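Local coordinates for SH2 domain-containing protein 3C (Homo sapiens, PDB 3T6G) that acts as an adapter in integrin-mediated cell adhesion and migration, with a Ras-GEF-like domain whose closed, exchange-incompetent conformation is required to bind BCAR1, at residues Gly140-Met145 against Val262-Phe267; His56-Asp61 against Ala136-Thr141. The protein carries 2 engineered substitutions. All blocks are in the same frame, centred on the assembly; numbering follows the deposited sequence.

Interaction 1. Residues Gly140-Met145 against Val262-Phe267; sequences GTMGNM and VKLQGF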
loop_
_atom_site.group_PDB
_atom_site.type_symbol
_atom_site.label_atom_id
_atom_site.label_comp_id
_atom_site.label_asym_id
_atom_site.label_seq_id
_atom_site.Cartn_x
_atom_site.Cartn_y
_atom_site.Cartn_z
ATOM N N GLY A 140 13.569 -7.234 9.232
ATOM C CA GLY A 140 14.931 -7.696 9.039
ATOM C C GLY A 140 15.050 -9.109 8.523
ATOM O O GLY A 140 15.735 -9.366 7.545
ATOM N N THR A 141 14.393 -10.040 9.192
ATOM C CA THR A 141 14.451 -11.429 8.777
ATOM C C THR A 141 13.612 -11.642 7.513
ATOM O O THR A 141 14.101 -12.167 6.510
ATOM C CB THR A 141 13.961 -12.359 9.901
ATOM O OG1 THR A 141 14.796 -12.196 11.047
ATOM C CG2 THR A 141 14.048 -13.782 9.464
ATOM N N MET A 142 12.357 -11.208 7.566
ATOM C CA MET A 142 11.410 -11.423 6.477
ATOM C C MET A 142 11.470 -10.420 5.320
ATOM O O MET A 142 10.924 -10.690 4.253
ATOM C CB MET A 142 9.984 -11.435 7.032
ATOM C CG MET A 142 9.696 -12.588 7.971
ATOM S SD MET A 142 10.707 -14.012 7.555
ATOM C CE MET A 142 9.697 -14.708 6.263
ATOM N N GLY A 143 12.096 -9.260 5.530
ATOM C CA GLY A 143 12.064 -8.182 4.544
ATOM C C GLY A 143 10.653 -7.939 4.011
ATOM O O GLY A 143 10.443 -7.841 2.811
ATOM N N ASN A 144 9.685 -7.889 4.922
ATOM C CA ASN A 144 8.286 -7.677 4.589
ATOM C C ASN A 144 7.844 -6.299 5.087
ATOM O O ASN A 144 7.397 -6.177 6.230
ATOM C CB ASN A 144 7.416 -8.799 5.212
ATOM C CG ASN A 144 5.944 -8.548 5.025
ATOM O OD1 ASN A 144 5.566 -7.608 4.318
ATOM N ND2 ASN A 144 5.095 -9.364 5.658
ATOM N N MET A 145 7.985 -5.265 4.244
ATOM C CA MET A 145 7.671 -3.884 4.638
ATOM C C MET A 145 6.187 -3.686 4.898
ATOM O O MET A 145 5.787 -2.784 5.621
ATOM C CB MET A 145 8.101 -2.868 3.578
ATOM C CG MET A 145 9.573 -2.821 3.225
ATOM S SD MET A 145 10.668 -2.677 4.662
ATOM C CE MET A 145 10.561 -4.332 5.340
ATOM N N VAL A 262 12.119 -18.584 -1.763
ATOM C CA VAL A 262 13.355 -19.097 -1.194
ATOM C C VAL A 262 13.426 -18.921 0.324
ATOM O O VAL A 262 14.020 -19.726 1.025
ATOM C CB VAL A 262 14.560 -18.383 -1.754
ATOM C CG1 VAL A 262 15.787 -18.730 -0.904
ATOM C CG2 VAL A 262 14.770 -18.792 -3.164
ATOM N N LYS A 263 12.825 -17.853 0.819
ATOM C CA LYS A 263 12.877 -17.546 2.231
ATOM C C LYS A 263 11.907 -18.452 2.975
ATOM O O LYS A 263 11.971 -18.580 4.192
ATOM C CB LYS A 263 12.520 -16.070 2.442
ATOM C CG LYS A 263 12.719 -15.591 3.850
ATOM C CD LYS A 263 12.193 -14.184 4.074
ATOM C CE LYS A 263 13.100 -13.142 3.458
ATOM N NZ LYS A 263 14.523 -13.451 3.687
ATOM N N LEU A 264 10.997 -19.081 2.239
ATOM C CA LEU A 264 9.958 -19.889 2.869
ATOM C C LEU A 264 10.066 -21.351 2.457
ATOM O O LEU A 264 9.178 -22.156 2.742
ATOM C CB LEU A 264 8.560 -19.324 2.570
ATOM C CG LEU A 264 8.217 -18.030 3.341
ATOM C CD1 LEU A 264 6.821 -17.517 3.066
ATOM C CD2 LEU A 264 8.363 -18.234 4.829
ATOM N N GLN A 265 11.156 -21.710 1.788
ATOM C CA GLN A 265 11.322 -23.105 1.413
ATOM C C GLN A 265 11.647 -23.922 2.663
ATOM O O GLN A 265 12.644 -23.683 3.349
ATOM C CB GLN A 265 12.351 -23.294 0.288
ATOM C CG GLN A 265 13.776 -22.837 0.564
ATOM C CD GLN A 265 14.612 -22.718 -0.712
ATOM O OE1 GLN A 265 14.077 -22.494 -1.799
ATOM N NE2 GLN A 265 15.928 -22.868 -0.581
ATOM N N GLY A 266 10.775 -24.871 2.973
ATOM C CA GLY A 266 10.898 -25.626 4.201
ATOM C C GLY A 266 9.980 -25.067 5.271
ATOM O O GLY A 266 9.974 -25.542 6.398
ATOM N N PHE A 267 9.204 -24.044 4.929
ATOM C CA PHE A 267 8.288 -23.477 5.908
ATOM C C PHE A 267 7.248 -24.509 6.353
ATOM O O PHE A 267 6.564 -25.120 5.532
ATOM C CB PHE A 267 7.623 -22.184 5.396
ATOM C CG PHE A 267 6.698 -21.543 6.397
ATOM C CD1 PHE A 267 5.465 -21.049 6.009
ATOM C CD2 PHE A 267 7.045 -21.480 7.736
ATOM C CE1 PHE A 267 4.606 -20.477 6.928
ATOM C CE2 PHE A 267 6.186 -20.929 8.667
ATOM C CZ PHE A 267 4.963 -20.423 8.258
#
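Lys263, in the last part of helix 253-263, reaches across to the loop Gly140-Met145 and makes the one hydrogen bond of the contact. Its NZ donates to the backbone O of Thr141 at 3.1 Å. The bond runs nearly along the C=O axis, with a C=O...N angle of 164°. The lysine CE lies 3.4 Å from the backbone O of Met142. The chain leaves the backbone extended, with CG anti to the backbone N (chi1 -172°). It then bends at chi3 and chi4, which turns the ammonium group onto the Thr141 carbonyl. NZ also has a weak bond to Asn203 OD1.

The other contacts are apolar. Met142 CE sits against Lys263 CD at 3.4 Å, and the two side chains cross obliquely. Met142 SD is 3.8 Å from the same CD. The methionine chain is bent at chi2 and chi3, and its methyl also meets Leu264 CD2 at 4.0 Å. Met142 also packs on Ala54, Arg55 and Thr58 of helix 50-64.

Leu264 begins a type II beta turn, closed by Phe267 N bonding to Leu264 O at 2.9 Å. The contact joins the last part of helix 253-263 to the loop between helices 121-140 and 145-155 in the Ras-GEF-like domain. Lysine serves it twice: its methylenes cover a buried methionine, while its charged end engages a backbone carbonyl just after the C-terminal part of helix 121-140.

Interaction 2. Residues His56-Asp61 against Ala136-Thr141; sequences HVTKVD and AELRGT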
loop_
_atom_site.group_PDB
_atom_site.type_symbol
_atom_site.label_atom_id
_atom_site.label_comp_id
_atom_site.label_asym_id
_atom_site.label_seq_id
_atom_site.Cartn_x
_atom_site.Cartn_y
_atom_site.Cartn_z
ATOM N N HIS A 56 4.708 -16.545 9.362
ATOM C CA HIS A 56 3.320 -16.814 9.034
ATOM C C HIS A 56 2.596 -15.674 8.306
ATOM O O HIS A 56 1.913 -15.937 7.320
ATOM C CB HIS A 56 2.557 -17.268 10.264
ATOM C CG HIS A 56 2.802 -18.707 10.602
ATOM N ND1 HIS A 56 4.055 -19.189 10.916
ATOM C CD2 HIS A 56 1.974 -19.778 10.605
ATOM C CE1 HIS A 56 3.983 -20.486 11.122
ATOM N NE2 HIS A 56 2.729 -20.872 10.948
ATOM N N VAL A 57 2.746 -14.424 8.781
ATOM C CA VAL A 57 2.034 -13.299 8.176
ATOM C C VAL A 57 2.572 -12.985 6.814
ATOM O O VAL A 57 1.830 -12.521 5.970
ATOM C CB VAL A 57 2.220 -11.957 8.896
ATOM C CG1 VAL A 57 0.872 -11.360 9.262
ATOM C CG2 VAL A 57 3.161 -12.087 10.037
ATOM N N THR A 58 3.885 -13.128 6.660
ATOM C CA THR A 58 4.539 -12.843 5.416
ATOM C C THR A 58 3.947 -13.746 4.351
ATOM O O THR A 58 3.690 -13.292 3.236
ATOM C CB THR A 58 6.023 -13.111 5.502
ATOM O OG1 THR A 58 6.616 -12.150 6.371
ATOM C CG2 THR A 58 6.653 -12.978 4.126
ATOM N N LYS A 59 3.728 -15.018 4.701
ATOM C CA LYS A 59 3.187 -15.981 3.745
ATOM C C LYS A 59 1.835 -15.496 3.249
ATOM O O LYS A 59 1.575 -15.417 2.050
ATOM C CB LYS A 59 3.019 -17.348 4.393
ATOM C CG LYS A 59 3.170 -18.518 3.429
ATOM C CD LYS A 59 1.886 -18.907 2.717
ATOM C CE LYS A 59 1.590 -20.427 2.865
ATOM N NZ LYS A 59 2.621 -21.344 2.278
ATOM N N VAL A 60 0.968 -15.176 4.196
ATOM C CA VAL A 60 -0.377 -14.768 3.863
ATOM C C VAL A 60 -0.351 -13.433 3.117
ATOM O O VAL A 60 -1.113 -13.220 2.188
ATOM C CB VAL A 60 -1.195 -14.664 5.142
ATOM C CG1 VAL A 60 -2.579 -14.162 4.848
ATOM C CG2 VAL A 60 -1.257 -16.055 5.823
ATOM N N ASP A 61 0.547 -12.548 3.539
ATOM C CA ASP A 61 0.654 -11.218 2.988
ATOM C C ASP A 61 0.940 -11.357 1.505
ATOM O O ASP A 61 0.327 -10.701 0.656
ATOM C CB ASP A 61 1.830 -10.459 3.645
ATOM C CG ASP A 61 1.446 -9.774 4.955
ATOM O OD1 ASP A 61 0.225 -9.672 5.246
ATOM O OD2 ASP A 61 2.381 -9.326 5.684
ATOM N N ALA A 136 10.492 -5.996 14.275
ATOM C CA ALA A 136 11.903 -6.065 13.912
ATOM C C ALA A 136 12.160 -7.265 12.999
ATOM O O ALA A 136 12.973 -7.193 12.079
ATOM C CB ALA A 136 12.822 -6.096 15.173
ATOM N N GLU A 137 11.467 -8.371 13.255
ATOM C CA GLU A 137 11.636 -9.575 12.443
ATOM C C GLU A 137 11.061 -9.378 11.027
ATOM O O GLU A 137 11.711 -9.651 10.020
ATOM C CB GLU A 137 10.970 -10.768 13.125
ATOM C CG GLU A 137 11.746 -11.321 14.298
ATOM C CD GLU A 137 12.996 -12.039 13.852
ATOM O OE1 GLU A 137 12.947 -12.711 12.798
ATOM O OE2 GLU A 137 14.032 -11.918 14.539
ATOM N N LEU A 138 9.829 -8.910 10.965
ATOM C CA LEU A 138 9.237 -8.533 9.701
ATOM C C LEU A 138 10.213 -7.686 8.891
ATOM O O LEU A 138 10.420 -7.913 7.696
ATOM C CB LEU A 138 7.940 -7.779 9.965
ATOM C CG LEU A 138 6.867 -8.705 10.522
ATOM C CD1 LEU A 138 5.644 -7.959 11.039
ATOM C CD2 LEU A 138 6.492 -9.749 9.458
ATOM N N ARG A 139 10.858 -6.734 9.549
ATOM C CA ARG A 139 11.681 -5.797 8.807
ATOM C C ARG A 139 13.001 -6.389 8.381
ATOM O O ARG A 139 13.500 -6.084 7.299
ATOM C CB ARG A 139 11.941 -4.543 9.622
ATOM C CG ARG A 139 13.377 -4.107 9.546
ATOM C CD ARG A 139 13.495 -2.639 9.767
ATOM N NE ARG A 139 14.503 -2.103 8.879
ATOM C CZ ARG A 139 15.719 -1.762 9.267
ATOM N NH1 ARG A 139 16.057 -1.891 10.542
ATOM N NH2 ARG A 139 16.586 -1.281 8.384
ATOM N N GLY A 140 13.569 -7.234 9.232
ATOM C CA GLY A 140 14.931 -7.696 9.039
ATOM C C GLY A 140 15.050 -9.109 8.523
ATOM O O GLY A 140 15.735 -9.366 7.545
ATOM N N THR A 141 14.393 -10.040 9.192
ATOM C CA THR A 141 14.451 -11.429 8.777
ATOM C C THR A 141 13.612 -11.642 7.513
ATOM O O THR A 141 14.101 -12.167 6.510
ATOM C CB THR A 141 13.961 -12.359 9.901
ATOM O OG1 THR A 141 14.796 -12.196 11.047
ATOM C CG2 THR A 141 14.048 -13.782 9.464
#
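Thr58 OG1 is gripped by two groups outside the segments His56-Asp61 and Ala136-Thr141, while Leu138 CD2 packs against it at 3.9 Å. The pair belongs to the all-helical Ras-GEF-like domain and joins helix 50-64 to the last turns of helix 121-140. OG1 hydrogen-bonds to Ala54 O, one turn earlier in its own helix, and to Asn144 ND2. Its CG2 is anti to the backbone N, which sets OG1 beside that N (chi1 -68°) and within reach of the preceding turn.

No hydrogen bond crosses between the two segments. Leu138 brings a single methyl, CD2, to both partners. It meets Val57 CG2 at 4.1 Å. Those two side chains stand roughly perpendicular, whereas Thr58 and Leu138 lie alongside each other, pointing opposite ways. All three residues are buried. Leu138 also touches Ala54 on helix 50-64 and Val151 on helix 145-155, so it lies where three helices meet. The nearest backbones are Thr58 and Leu138, with CA atoms 7.7 Å apart.

A charged pair accompanies this apolar meeting. Glu137 OE1 forms a salt bridge with Arg51 NE of helix 50-64, a second tie between the two helices. The same OE1 accepts from Thr141 OG1 at 2.6 Å, and that hydroxyl comes from above the carboxylate plane, 44° out of it.

The two contacts lie on the same side of the chain's centre, with their own centres about 7 Å apart, within the Ras-GEF-like domain. They share Gly140 and Thr141. Along the chain the order is 56-61, then 136-141 running into 140-145, and last 262-267. Helix 50-64 also touches interaction 1, through Met142 against Thr58. Asn144 joins interaction 1 to interaction 2: its ND2 hydrogen-bonds to Asp61 OD2 at 2.7 Å, and its N bonds to Leu138 O. The contacts bring distant parts of the sequence together beside helix 50-64, in the domain whose closed conformation is needed for BCAR1 binding.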